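Local coordinates for protein D-alanyl-D-alanine carboxypeptidase (Vibrio cholerae, PDB 5TR7) that probably removes the C-terminal D-alanine from peptidoglycan precursor peptides, as a serine-type D-Ala-D-Ala carboxypeptidase of the peptidase S11 family, at residues V12-H17 / L156-I161; I45-K50 / R162-E167; E166-Y171 / N196-K201; S172-T177 / L189-S194. All blocks are in the same frame, centred on the assembly; numbering follows the deposited sequence.

Interaction 1: V12-H17 / L156-I161; sequences VLMDYH and LGQALI
Y16 lays one edge of its ring against the helix that carries Q158 and I161. CG of Y16 stands anti to the backbone N (chi1 169°), on the side of its carbonyl carbon. CE1 of Y16 comes to 3.5 Å from CG2 of I161, which approaches the ring obliquely. Next to it, CD1 of Y16 lies 3.7 Å from CG of Q158. The backbone O of Q158 sits near the ring plane, at the edge, 3.5 Å from CE1 of Y16. This is the tight part of the contact. Q158 extends its chain toward the turn after the strand. Its NE2 donates to O of Y16 at 2.9 Å, with an N-H...O angle of 150°. The acceptor lies in the amide plane of Q158, while the donor is tilted 30° from the carbonyl plane of Y16. This bond ties a buried side-chain amide to the residue that follows the strand. The two segments belong to strand 10-15 of the five-stranded antiparallel sheet and to helix 150-163, which packs on that sheet in the penicillin-binding, beta-lactamase-like fold. M14 directs its CB toward the helix, but its fit is slacker: SD of M14 is 4.1 Å from OE1 of Q158. Q158 and M14 are buried, whereas Y16 and I161 are partly exposed to solvent. D15 turns its CB away from the helix, and its OD2 bonds to OG of S18. R222 of strand 221-230 packs beside both Y16 and I161.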
loop_
_atom_site.group_PDB
_atom_site.type_symbol
_atom_site.label_atom_id
_atom_site.label_comp_id
_atom_site.label_asym_id
_atom_site.label_seq_id
_atom_site.Cartn_x
_atom_site.Cartn_y
_atom_site.Cartn_z
ATOM N N VAL A 12 12.865 -5.898 4.601
ATOM C CA VAL A 12 13.604 -4.769 5.128
ATOM C C VAL A 12 12.932 -4.277 6.370
ATOM O O VAL A 12 11.713 -4.306 6.465
ATOM C CB VAL A 12 13.864 -3.652 4.116
ATOM C CG1 VAL A 12 12.596 -3.089 3.583
ATOM C CG2 VAL A 12 14.651 -2.536 4.786
ATOM N N LEU A 13 13.716 -3.857 7.339
ATOM C CA LEU A 13 13.187 -3.308 8.553
ATOM C C LEU A 13 13.854 -1.981 8.666
ATOM O O LEU A 13 15.038 -1.905 8.651
ATOM C CB LEU A 13 13.538 -4.180 9.731
ATOM C CG LEU A 13 13.237 -3.604 11.096
ATOM C CD1 LEU A 13 11.824 -3.114 11.166
ATOM C CD2 LEU A 13 13.495 -4.625 12.172
ATOM N N MET A 14 13.084 -0.928 8.794
ATOM C CA MET A 14 13.626 0.415 8.830
ATOM C C MET A 14 13.127 1.220 9.983
ATOM O O MET A 14 11.948 1.168 10.324
ATOM C CB MET A 14 13.233 1.111 7.522
ATOM C CG MET A 14 13.559 2.587 7.426
ATOM S SD MET A 14 12.958 3.324 5.902
ATOM C CE MET A 14 14.218 2.759 4.767
ATOM N N ASP A 15 14.042 1.948 10.593
ATOM C CA ASP A 15 13.681 2.906 11.639
ATOM C C ASP A 15 13.010 4.101 10.918
ATOM O O ASP A 15 13.618 4.715 10.063
ATOM C CB ASP A 15 14.943 3.375 12.384
ATOM C CG ASP A 15 14.724 4.644 13.181
ATOM O OD1 ASP A 15 13.645 4.859 13.764
ATOM O OD2 ASP A 15 15.649 5.461 13.181
ATOM N N TYR A 16 11.773 4.413 11.278
ATOM C CA TYR A 16 11.042 5.483 10.660
ATOM C C TYR A 16 11.716 6.806 10.852
ATOM O O TYR A 16 11.681 7.615 9.947
ATOM C CB TYR A 16 9.587 5.616 11.194
ATOM C CG TYR A 16 8.899 6.893 10.748
ATOM C CD1 TYR A 16 8.173 6.936 9.551
ATOM C CD2 TYR A 16 8.963 8.054 11.506
ATOM C CE1 TYR A 16 7.586 8.102 9.133
ATOM C CE2 TYR A 16 8.334 9.227 11.091
ATOM C CZ TYR A 16 7.656 9.234 9.896
ATOM O OH TYR A 16 7.051 10.397 9.405
ATOM N N HIS A 17 12.276 7.069 12.031
ATOM C CA HIS A 17 12.870 8.380 12.312
ATOM C C HIS A 17 14.082 8.745 11.435
ATOM O O HIS A 17 14.049 9.734 10.720
ATOM C CB HIS A 17 13.225 8.537 13.800
ATOM C CG HIS A 17 12.069 8.262 14.722
ATOM N ND1 HIS A 17 10.821 8.848 14.552
ATOM C CD2 HIS A 17 11.963 7.482 15.828
ATOM C CE1 HIS A 17 9.988 8.397 15.482
ATOM N NE2 HIS A 17 10.652 7.561 16.259
ATOM N N LEU A 156 8.391 4.126 0.629
ATOM C CA LEU A 156 7.052 4.554 0.293
ATOM C C LEU A 156 6.134 4.545 1.503
ATOM O O LEU A 156 5.330 5.457 1.694
ATOM C CB LEU A 156 6.476 3.729 -0.855
ATOM C CG LEU A 156 5.085 4.055 -1.358
ATOM C CD1 LEU A 156 5.025 5.461 -1.861
ATOM C CD2 LEU A 156 4.650 3.130 -2.441
ATOM N N GLY A 157 6.223 3.480 2.267
ATOM C CA GLY A 157 5.408 3.370 3.496
ATOM C C GLY A 157 5.764 4.532 4.431
ATOM O O GLY A 157 4.888 5.166 5.012
ATOM N N GLN A 158 7.071 4.776 4.604
ATOM C CA GLN A 158 7.560 5.850 5.451
ATOM C C GLN A 158 7.021 7.206 4.960
ATOM O O GLN A 158 6.580 8.038 5.765
ATOM C CB GLN A 158 9.109 5.877 5.432
ATOM C CG GLN A 158 9.753 7.027 6.206
ATOM C CD GLN A 158 11.246 7.177 5.970
ATOM O OE1 GLN A 158 11.738 7.102 4.866
ATOM N NE2 GLN A 158 11.975 7.292 7.045
ATOM N N ALA A 159 7.076 7.425 3.650
ATOM C CA ALA A 159 6.585 8.687 3.059
ATOM C C ALA A 159 5.103 8.896 3.260
ATOM O O ALA A 159 4.653 10.046 3.368
ATOM C CB ALA A 159 6.889 8.723 1.564
ATOM N N LEU A 160 4.346 7.801 3.245
ATOM C CA LEU A 160 2.917 7.906 3.486
ATOM C C LEU A 160 2.649 8.468 4.876
ATOM O O LEU A 160 1.823 9.357 5.068
ATOM C CB LEU A 160 2.198 6.555 3.381
ATOM C CG LEU A 160 1.780 6.004 2.040
ATOM C CD1 LEU A 160 1.429 4.505 2.165
ATOM C CD2 LEU A 160 0.673 6.838 1.408
ATOM N N ILE A 161 3.304 7.892 5.864
ATOM C CA ILE A 161 3.149 8.354 7.256
ATOM C C ILE A 161 3.699 9.738 7.412
ATOM O O ILE A 161 3.138 10.589 8.052
ATOM C CB ILE A 161 3.960 7.432 8.127
ATOM C CG1 ILE A 161 3.399 6.012 8.041
ATOM C CG2 ILE A 161 4.067 7.976 9.541
ATOM C CD1 ILE A 161 4.315 4.959 8.664
#

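Interaction 2: I45-K50 / R162-E167; sequences IGQEVK and RDVPEE
E167 lays its CG over the backbone of G46. CG of E167 is 3.3 Å from CA of G46, and the two backbones come closest here, with 5.5 Å between the CA atoms of G46 and E167. G46 has no side chain, and this lets CG of E167 come down on the helix backbone. V164 fills the next place along the helix. Its CG1 stands anti to its own carbonyl carbon (chi1 -67°) and reaches C of G46 at 3.6 Å. The same methyl touches the side chain of Q47, with CG of Q47 4.1 Å from CG1 of V164; the two side chains meet at about a right angle. K50 closes the contact on the exposed side. Its chain bends at chi3, and NZ donates to O of D163 at 2.9 Å. The C=O...N angle is 149°, and the donor is tilted 25° from the carbonyl plane. The acceptor belongs to the last residue of helix 150-163, where the helix dipole would favour a positive partner. Both NE2 of Q47 and OD2 of D163 are hydrogen-bonded to OH of Y43. V164 follows helix 150-163 and stands at the N-cap position of helix 165-168, so the contact sets the junction of these helices against the C-terminal part of helix 37-50. Helix 87-95 also packs here: I95 touches E167, and N91 and I94 touch I45.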
loop_
_atom_site.group_PDB
_atom_site.type_symbol
_atom_site.label_atom_id
_atom_site.label_comp_id
_atom_site.label_asym_id
_atom_site.label_seq_id
_atom_site.Cartn_x
_atom_site.Cartn_y
_atom_site.Cartn_z
ATOM N N ILE A 45 -2.829 10.465 -4.454
ATOM C CA ILE A 45 -4.152 10.988 -4.044
ATOM C C ILE A 45 -4.012 11.891 -2.787
ATOM O O ILE A 45 -4.585 12.949 -2.697
ATOM C CB ILE A 45 -5.120 9.840 -3.783
ATOM C CG1 ILE A 45 -5.446 9.133 -5.101
ATOM C CG2 ILE A 45 -6.390 10.308 -3.082
ATOM C CD1 ILE A 45 -6.141 7.772 -4.849
ATOM N N GLY A 46 -3.192 11.487 -1.845
ATOM C CA GLY A 46 -2.983 12.242 -0.591
ATOM C C GLY A 46 -2.376 13.607 -0.892
ATOM O O GLY A 46 -2.810 14.640 -0.350
ATOM N N GLN A 47 -1.417 13.631 -1.802
ATOM C CA GLN A 47 -0.850 14.913 -2.159
ATOM C C GLN A 47 -1.860 15.812 -2.822
ATOM O O GLN A 47 -1.920 17.015 -2.502
ATOM C CB GLN A 47 0.378 14.730 -3.013
ATOM C CG GLN A 47 1.598 14.183 -2.236
ATOM C CD GLN A 47 2.242 15.215 -1.359
ATOM O OE1 GLN A 47 1.741 16.304 -1.252
ATOM N NE2 GLN A 47 3.381 14.898 -0.769
ATOM N N GLU A 48 -2.705 15.248 -3.702
ATOM C CA GLU A 48 -3.700 16.044 -4.392
ATOM C C GLU A 48 -4.716 16.607 -3.432
ATOM O O GLU A 48 -5.156 17.743 -3.606
ATOM C CB GLU A 48 -4.401 15.270 -5.526
ATOM C CG GLU A 48 -3.498 14.817 -6.657
ATOM C CD GLU A 48 -2.873 15.976 -7.418
ATOM O OE1 GLU A 48 -3.554 16.960 -7.731
ATOM O OE2 GLU A 48 -1.685 15.907 -7.722
ATOM N N VAL A 49 -5.124 15.817 -2.444
ATOM C CA VAL A 49 -6.077 16.284 -1.402
ATOM C C VAL A 49 -5.425 17.382 -0.566
ATOM O O VAL A 49 -6.025 18.399 -0.360
ATOM C CB VAL A 49 -6.470 15.134 -0.455
ATOM C CG1 VAL A 49 -7.265 15.652 0.753
ATOM C CG2 VAL A 49 -7.221 14.031 -1.234
ATOM N N LYS A 50 -4.172 17.221 -0.116
ATOM C CA LYS A 50 -3.540 18.266 0.687
ATOM C C LYS A 50 -3.422 19.562 -0.029
ATOM O O LYS A 50 -3.587 20.595 0.578
ATOM C CB LYS A 50 -2.105 17.977 1.047
ATOM C CG LYS A 50 -1.875 16.945 2.094
ATOM C CD LYS A 50 -0.451 17.206 2.673
ATOM C CE LYS A 50 0.619 17.221 1.580
ATOM N NZ LYS A 50 1.928 17.019 2.191
ATOM N N ARG A 162 4.813 10.002 6.765
ATOM C CA ARG A 162 5.455 11.312 6.925
ATOM C C ARG A 162 4.836 12.467 6.226
ATOM O O ARG A 162 4.823 13.580 6.779
ATOM C CB ARG A 162 6.904 11.212 6.376
ATOM C CG ARG A 162 7.782 12.419 6.570
ATOM C CD ARG A 162 8.490 12.679 5.244
ATOM N NE ARG A 162 9.433 11.685 4.859
ATOM C CZ ARG A 162 9.796 11.366 3.612
ATOM N NH1 ARG A 162 9.229 11.776 2.485
ATOM N NH2 ARG A 162 10.714 10.464 3.482
ATOM N N ASP A 163 4.433 12.258 4.983
ATOM C CA ASP A 163 4.006 13.416 4.107
ATOM C C ASP A 163 2.518 13.534 3.949
ATOM O O ASP A 163 2.037 14.631 3.759
ATOM C CB ASP A 163 4.591 13.254 2.691
ATOM C CG ASP A 163 6.095 13.092 2.655
ATOM O OD1 ASP A 163 6.746 13.643 3.524
ATOM O OD2 ASP A 163 6.650 12.566 1.639
ATOM N N VAL A 164 1.786 12.408 4.018
ATOM C CA VAL A 164 0.294 12.426 3.879
ATOM C C VAL A 164 -0.439 11.744 5.082
ATOM O O VAL A 164 -1.140 10.723 4.921
ATOM C CB VAL A 164 -0.125 11.877 2.532
ATOM C CG1 VAL A 164 0.358 12.854 1.397
ATOM C CG2 VAL A 164 0.410 10.485 2.310
ATOM N N PRO A 165 -0.274 12.317 6.274
ATOM C CA PRO A 165 -0.864 11.671 7.521
ATOM C C PRO A 165 -2.380 11.388 7.456
ATOM O O PRO A 165 -2.820 10.353 7.882
ATOM C CB PRO A 165 -0.454 12.605 8.670
ATOM C CG PRO A 165 0.056 13.932 7.979
ATOM C CD PRO A 165 0.427 13.603 6.523
ATOM N N GLU A 166 -3.136 12.275 6.833
ATOM C CA GLU A 166 -4.595 12.120 6.661
ATOM C C GLU A 166 -4.897 10.970 5.780
ATOM O O GLU A 166 -5.920 10.331 5.943
ATOM C CB GLU A 166 -5.280 13.386 6.198
ATOM C CG GLU A 166 -5.218 14.561 7.240
ATOM C CD GLU A 166 -5.809 14.293 8.617
ATOM O OE1 GLU A 166 -6.858 13.647 8.677
ATOM O OE2 GLU A 166 -5.149 14.532 9.677
ATOM N N GLU A 167 -4.002 10.692 4.859
ATOM C CA GLU A 167 -4.198 9.524 4.037
ATOM C C GLU A 167 -3.794 8.324 4.853
ATOM O O GLU A 167 -4.503 7.333 4.843
ATOM C CB GLU A 167 -3.309 9.497 2.798
ATOM C CG GLU A 167 -3.807 9.813 1.442
ATOM C CD GLU A 167 -5.108 9.130 0.946
ATOM O OE1 GLU A 167 -5.231 8.110 0.080
ATOM O OE2 GLU A 167 -5.976 9.940 1.308
#

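Interaction 3: E166-Y171 / N196-K201; sequences EEYAIY and NVDGIK
Y168 holds CG anti to its backbone N (chi1 -177°), and its ring extends from the helix to the strand. D198 has CG between its backbone N and carbonyl carbon, and its carboxylate turns to meet the phenol. OH of Y168 donates to OD1 of D198 at 2.6 Å. The hydroxyl comes from above the carboxylate plane, 52° out of it, and the ring and carboxylate planes stand 77° apart. OD2 of D198 forms a salt bridge with R222, a partner that would favour the charged form of the carboxylate. I200 lies between the two tyrosines. Its CG1 meets the edge of the Y168 ring, 3.9 Å from CE1 of Y168. Its CG2 sits over one face of the Y171 ring in a CH-pi contact, 4.0 Å from the centroid. Two waters join the backbones. One lies 2.8 Å from both O of Y168 and O of D198; the other donates to O of Y171 and O of I200, 2.7 Å from each. OH of Y171 is bonded to S42. The peptide bond before I200 is cis, and I200 and K201 both face V213 in a classic beta bulge. This irregular edge strand leads into K201, the predicted substrate-binding lysine, whose NZ bonds to S98. With the SxxK pair S35 and K38, it matches the active site of penicillin-binding proteins, its K(T/S)G lysine on the edge strand.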
loop_
_atom_site.group_PDB
_atom_site.type_symbol
_atom_site.label_atom_id
_atom_site.label_comp_id
_atom_site.label_asym_id
_atom_site.label_seq_id
_atom_site.Cartn_x
_atom_site.Cartn_y
_atom_site.Cartn_z
ATOM N N GLU A 166 -3.136 12.275 6.833
ATOM C CA GLU A 166 -4.595 12.120 6.661
ATOM C C GLU A 166 -4.897 10.970 5.780
ATOM O O GLU A 166 -5.920 10.331 5.943
ATOM C CB GLU A 166 -5.280 13.386 6.198
ATOM C CG GLU A 166 -5.218 14.561 7.240
ATOM C CD GLU A 166 -5.809 14.293 8.617
ATOM O OE1 GLU A 166 -6.858 13.647 8.677
ATOM O OE2 GLU A 166 -5.149 14.532 9.677
ATOM N N GLU A 167 -4.002 10.692 4.859
ATOM C CA GLU A 167 -4.198 9.524 4.037
ATOM C C GLU A 167 -3.794 8.324 4.853
ATOM O O GLU A 167 -4.503 7.333 4.843
ATOM C CB GLU A 167 -3.309 9.497 2.798
ATOM C CG GLU A 167 -3.807 9.813 1.442
ATOM C CD GLU A 167 -5.108 9.130 0.946
ATOM O OE1 GLU A 167 -5.231 8.110 0.080
ATOM O OE2 GLU A 167 -5.976 9.940 1.308
ATOM N N TYR A 168 -2.660 8.415 5.581
ATOM C CA TYR A 168 -2.134 7.262 6.349
ATOM C C TYR A 168 -3.093 6.776 7.417
ATOM O O TYR A 168 -3.137 5.585 7.688
ATOM C CB TYR A 168 -0.780 7.581 7.008
ATOM C CG TYR A 168 -0.232 6.382 7.717
ATOM C CD1 TYR A 168 0.207 5.303 6.996
ATOM C CD2 TYR A 168 -0.230 6.292 9.131
ATOM C CE1 TYR A 168 0.637 4.170 7.622
ATOM C CE2 TYR A 168 0.152 5.119 9.757
ATOM C CZ TYR A 168 0.605 4.072 8.971
ATOM O OH TYR A 168 1.075 2.917 9.490
ATOM N N ALA A 169 -3.852 7.696 8.004
ATOM C CA ALA A 169 -4.781 7.297 9.079
ATOM C C ALA A 169 -5.772 6.279 8.588
ATOM O O ALA A 169 -6.190 5.369 9.320
ATOM C CB ALA A 169 -5.533 8.488 9.640
ATOM N N ILE A 170 -6.060 6.351 7.306
ATOM C CA ILE A 170 -7.057 5.457 6.767
ATOM C C ILE A 170 -6.611 3.966 6.774
ATOM O O ILE A 170 -7.448 3.104 6.791
ATOM C CB ILE A 170 -7.496 5.937 5.384
ATOM C CG1 ILE A 170 -8.078 7.363 5.456
ATOM C CG2 ILE A 170 -8.561 5.017 4.791
ATOM C CD1 ILE A 170 -8.364 7.958 4.058
ATOM N N TYR A 171 -5.304 3.695 6.856
ATOM C CA TYR A 171 -4.789 2.356 6.794
ATOM C C TYR A 171 -5.089 1.533 8.052
ATOM O O TYR A 171 -4.920 0.288 8.060
ATOM C CB TYR A 171 -3.310 2.405 6.466
ATOM C CG TYR A 171 -2.989 2.773 5.007
ATOM C CD1 TYR A 171 -2.883 4.073 4.560
ATOM C CD2 TYR A 171 -2.795 1.799 4.090
ATOM C CE1 TYR A 171 -2.571 4.358 3.218
ATOM C CE2 TYR A 171 -2.488 2.036 2.773
ATOM C CZ TYR A 171 -2.355 3.308 2.342
ATOM O OH TYR A 171 -2.066 3.444 1.045
ATOM N N ASN A 196 1.051 -2.045 18.560
ATOM C CA ASN A 196 0.365 -0.909 17.976
ATOM C C ASN A 196 0.778 -0.782 16.498
ATOM O O ASN A 196 1.591 0.049 16.122
ATOM C CB ASN A 196 0.641 0.370 18.764
ATOM C CG ASN A 196 0.368 0.206 20.299
ATOM O OD1 ASN A 196 -0.696 0.606 20.832
ATOM N ND2 ASN A 196 1.312 -0.467 21.006
ATOM N N VAL A 197 0.228 -1.665 15.686
ATOM C CA VAL A 197 0.402 -1.700 14.247
ATOM C C VAL A 197 -0.736 -0.898 13.668
ATOM O O VAL A 197 -1.910 -1.189 13.911
ATOM C CB VAL A 197 0.280 -3.122 13.737
ATOM C CG1 VAL A 197 0.440 -3.145 12.232
ATOM C CG2 VAL A 197 1.345 -3.994 14.399
ATOM N N ASP A 198 -0.416 0.152 12.925
ATOM C CA ASP A 198 -1.431 1.017 12.363
ATOM C C ASP A 198 -1.344 1.123 10.812
ATOM O O ASP A 198 -1.917 2.010 10.219
ATOM C CB ASP A 198 -1.359 2.392 13.090
ATOM C CG ASP A 198 -0.036 3.106 12.868
ATOM O OD1 ASP A 198 0.817 2.572 12.101
ATOM O OD2 ASP A 198 0.157 4.196 13.488
ATOM N N GLY A 199 -0.645 0.183 10.183
ATOM C CA GLY A 199 -0.544 0.104 8.750
ATOM C C GLY A 199 0.315 -1.103 8.362
ATOM O O GLY A 199 0.807 -1.813 9.221
ATOM N N ILE A 200 0.580 -1.303 7.084
ATOM C CA ILE A 200 0.130 -0.419 6.027
ATOM C C ILE A 200 -0.691 -1.158 4.975
ATOM O O ILE A 200 -1.894 -1.007 4.893
ATOM C CB ILE A 200 1.314 0.290 5.352
ATOM C CG1 ILE A 200 2.265 0.860 6.400
ATOM C CG2 ILE A 200 0.849 1.342 4.364
ATOM C CD1 ILE A 200 3.319 1.826 5.827
ATOM N N LYS A 201 -0.051 -1.969 4.165
ATOM C CA LYS A 201 -0.756 -2.573 3.069
ATOM C C LYS A 201 -0.276 -3.966 2.792
ATOM O O LYS A 201 0.877 -4.286 2.790
ATOM C CB LYS A 201 -0.521 -1.712 1.817
ATOM C CG LYS A 201 -1.313 -2.094 0.569
ATOM C CD LYS A 201 -2.748 -1.678 0.742
ATOM C CE LYS A 201 -3.623 -2.129 -0.423
ATOM N NZ LYS A 201 -3.966 -3.577 -0.451
HETATM O O HOH W 1 -3.237 4.423 10.206
HETATM O O HOH W 2 -3.173 -1.623 7.220
#

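Interaction 4: S172-T177 / L189-S194; sequences SEQKFT and LLWDKS
W191 carries the amide of Q174 on one face of its indole. The two planes are 22° apart and stacked, with CD of Q174 3.5 Å above the ring plane and offset toward the rim. CD of Q174 lies 3.6 Å from CE2 of W191. The aliphatic part of the glutamine covers the six-membered ring: CG of Q174 makes a CH-pi contact at 4.1 Å from its centroid, 22° off the normal, and CB of Q174 is 3.6 Å from CZ2 of W191. CG of Q174 is anti to the carbonyl carbon (chi1 -68°), and the chain runs extended from there across the indole. OE1 of Q174 comes near NE1 of W191, but the angle is too poor for a bond. The amide lies flat on the indole, and NE2 of Q174 is 3.6 Å from O of L190. Y184 also touches W191. L190 works beside this pair. Its CD2 reaches CA of S172 at 3.9 Å, and its CD1 lies 4.2 Å from O of E173. The turn ahead of the strand is held from outside, since OG of S172 bonds to O of A169, and E173 makes a salt bridge to R92 and gives its O to N185. The contact is a surface packing of the short 3-10 turn 189-191 against the root of the two-stranded hairpin 175-178/181-184, a small sheet apart from the five-stranded one.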
loop_
_atom_site.group_PDB
_atom_site.type_symbol
_atom_site.label_atom_id
_atom_site.label_comp_id
_atom_site.label_asym_id
_atom_site.label_seq_id
_atom_site.Cartn_x
_atom_site.Cartn_y
_atom_site.Cartn_z
ATOM N N SER A 172 -5.524 2.208 9.127
ATOM C CA SER A 172 -5.836 1.464 10.334
ATOM C C SER A 172 -7.300 1.201 10.470
ATOM O O SER A 172 -7.710 0.585 11.458
ATOM C CB SER A 172 -5.272 2.117 11.562
ATOM O OG SER A 172 -5.704 3.410 11.603
ATOM N N GLU A 173 -8.102 1.598 9.474
ATOM C CA GLU A 173 -9.539 1.289 9.460
ATOM C C GLU A 173 -9.627 -0.186 9.080
ATOM O O GLU A 173 -8.987 -0.645 8.137
ATOM C CB GLU A 173 -10.325 2.250 8.569
ATOM C CG GLU A 173 -10.252 3.702 9.065
ATOM C CD GLU A 173 -11.023 4.715 8.185
ATOM O OE1 GLU A 173 -11.910 4.365 7.366
ATOM O OE2 GLU A 173 -10.712 5.930 8.321
ATOM N N GLN A 174 -10.401 -0.929 9.835
ATOM C CA GLN A 174 -10.501 -2.396 9.713
ATOM C C GLN A 174 -11.460 -2.907 8.701
ATOM O O GLN A 174 -11.398 -4.121 8.314
ATOM C CB GLN A 174 -10.896 -2.963 11.099
ATOM C CG GLN A 174 -9.754 -2.777 12.090
ATOM C CD GLN A 174 -9.987 -3.431 13.456
ATOM O OE1 GLN A 174 -11.074 -3.837 13.820
ATOM N NE2 GLN A 174 -8.948 -3.537 14.194
ATOM N N LYS A 175 -12.399 -2.045 8.315
ATOM C CA LYS A 175 -13.375 -2.474 7.329
ATOM C C LYS A 175 -14.040 -1.317 6.655
ATOM O O LYS A 175 -13.939 -0.201 7.094
ATOM C CB LYS A 175 -14.454 -3.293 7.992
ATOM C CG LYS A 175 -15.295 -2.574 9.022
ATOM C CD LYS A 175 -15.942 -3.728 9.872
ATOM C CE LYS A 175 -16.875 -3.261 10.946
ATOM N NZ LYS A 175 -18.171 -2.816 10.371
ATOM N N PHE A 176 -14.721 -1.634 5.572
ATOM C CA PHE A 176 -15.416 -0.625 4.827
ATOM C C PHE A 176 -16.497 -1.313 4.061
ATOM O O PHE A 176 -16.283 -2.382 3.493
ATOM C CB PHE A 176 -14.494 0.064 3.843
ATOM C CG PHE A 176 -15.138 1.157 3.086
ATOM C CD1 PHE A 176 -15.613 2.277 3.752
ATOM C CD2 PHE A 176 -15.158 1.134 1.694
ATOM C CE1 PHE A 176 -16.202 3.315 3.030
ATOM C CE2 PHE A 176 -15.709 2.183 0.967
ATOM C CZ PHE A 176 -16.252 3.256 1.621
ATOM N N THR A 177 -17.650 -0.675 4.083
ATOM C CA THR A 177 -18.823 -1.066 3.376
ATOM C C THR A 177 -19.155 -0.078 2.214
ATOM O O THR A 177 -19.194 1.135 2.402
ATOM C CB THR A 177 -19.998 -1.066 4.348
ATOM O OG1 THR A 177 -19.684 -1.956 5.400
ATOM C CG2 THR A 177 -21.314 -1.517 3.659
ATOM N N LEU A 189 -2.571 -7.825 11.425
ATOM C CA LEU A 189 -1.857 -7.237 12.556
ATOM C C LEU A 189 -2.566 -6.056 13.185
ATOM O O LEU A 189 -2.288 -5.721 14.344
ATOM C CB LEU A 189 -0.417 -6.886 12.202
ATOM C CG LEU A 189 0.535 -8.083 11.998
ATOM C CD1 LEU A 189 1.881 -7.500 11.684
ATOM C CD2 LEU A 189 0.660 -9.015 13.215
ATOM N N LEU A 190 -3.541 -5.478 12.484
ATOM C CA LEU A 190 -4.338 -4.374 13.061
ATOM C C LEU A 190 -5.128 -4.839 14.292
ATOM O O LEU A 190 -5.487 -4.023 15.107
ATOM C CB LEU A 190 -5.312 -3.852 12.049
ATOM C CG LEU A 190 -4.692 -3.116 10.855
ATOM C CD1 LEU A 190 -5.802 -2.821 9.832
ATOM C CD2 LEU A 190 -3.970 -1.845 11.277
ATOM N N TRP A 191 -5.405 -6.155 14.387
ATOM C CA TRP A 191 -6.178 -6.741 15.489
ATOM C C TRP A 191 -5.291 -7.239 16.649
ATOM O O TRP A 191 -5.795 -7.665 17.690
ATOM C CB TRP A 191 -6.996 -7.928 14.931
ATOM C CG TRP A 191 -8.240 -7.553 14.239
ATOM C CD1 TRP A 191 -9.482 -7.506 14.799
ATOM C CD2 TRP A 191 -8.409 -7.161 12.874
ATOM N NE1 TRP A 191 -10.410 -7.130 13.867
ATOM C CE2 TRP A 191 -9.781 -6.894 12.681
ATOM C CE3 TRP A 191 -7.542 -7.030 11.783
ATOM C CZ2 TRP A 191 -10.304 -6.476 11.457
ATOM C CZ3 TRP A 191 -8.069 -6.581 10.562
ATOM C CH2 TRP A 191 -9.430 -6.380 10.399
ATOM N N ASP A 192 -3.978 -7.247 16.452
ATOM C CA ASP A 192 -3.070 -7.706 17.495
ATOM C C ASP A 192 -3.061 -6.714 18.664
ATOM O O ASP A 192 -2.653 -5.565 18.547
ATOM C CB ASP A 192 -1.666 -7.893 16.935
ATOM C CG ASP A 192 -0.705 -8.515 17.911
ATOM O OD1 ASP A 192 -0.660 -8.178 19.108
ATOM O OD2 ASP A 192 0.059 -9.340 17.431
ATOM N N LYS A 193 -3.446 -7.213 19.816
ATOM C CA LYS A 193 -3.518 -6.407 21.034
ATOM C C LYS A 193 -2.204 -6.089 21.720
ATOM O O LYS A 193 -2.138 -5.121 22.464
ATOM C CB LYS A 193 -4.482 -7.124 21.994
ATOM C CG LYS A 193 -5.911 -6.939 21.465
ATOM C CD LYS A 193 -6.849 -8.059 21.853
ATOM C CE LYS A 193 -6.535 -9.301 21.008
ATOM N NZ LYS A 193 -7.308 -10.513 21.424
ATOM N N SER A 194 -1.208 -6.964 21.588
ATOM C CA SER A 194 0.112 -6.738 22.169
ATOM C C SER A 194 0.914 -5.644 21.440
ATOM O O SER A 194 1.904 -5.179 21.974
ATOM C CB SER A 194 0.959 -8.031 22.213
ATOM O OG SER A 194 1.266 -8.544 20.920
#

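In the fold
Interactions 1 and 2 share helix 150-163 and touch where OH of Y16 packs 3.1 Å from CA of R162. Interaction 2 passes straight into interaction 3 through E166 and E167. Interaction 1 meets interaction 3 at I161 CG1 and Y168 CE1, 3.3 Å apart. Interactions 3 and 4, with centres about 9 Å apart, touch where CD2 of L190 packs 3.4 Å from O of V197. Interaction 3 holds K201, whose side chain is about 3 Å from that of S98 and about 4 Å from that of S35, the predicted nucleophile. Interaction 4 stands further off, with the L190 side chain about 10 Å from that of K201.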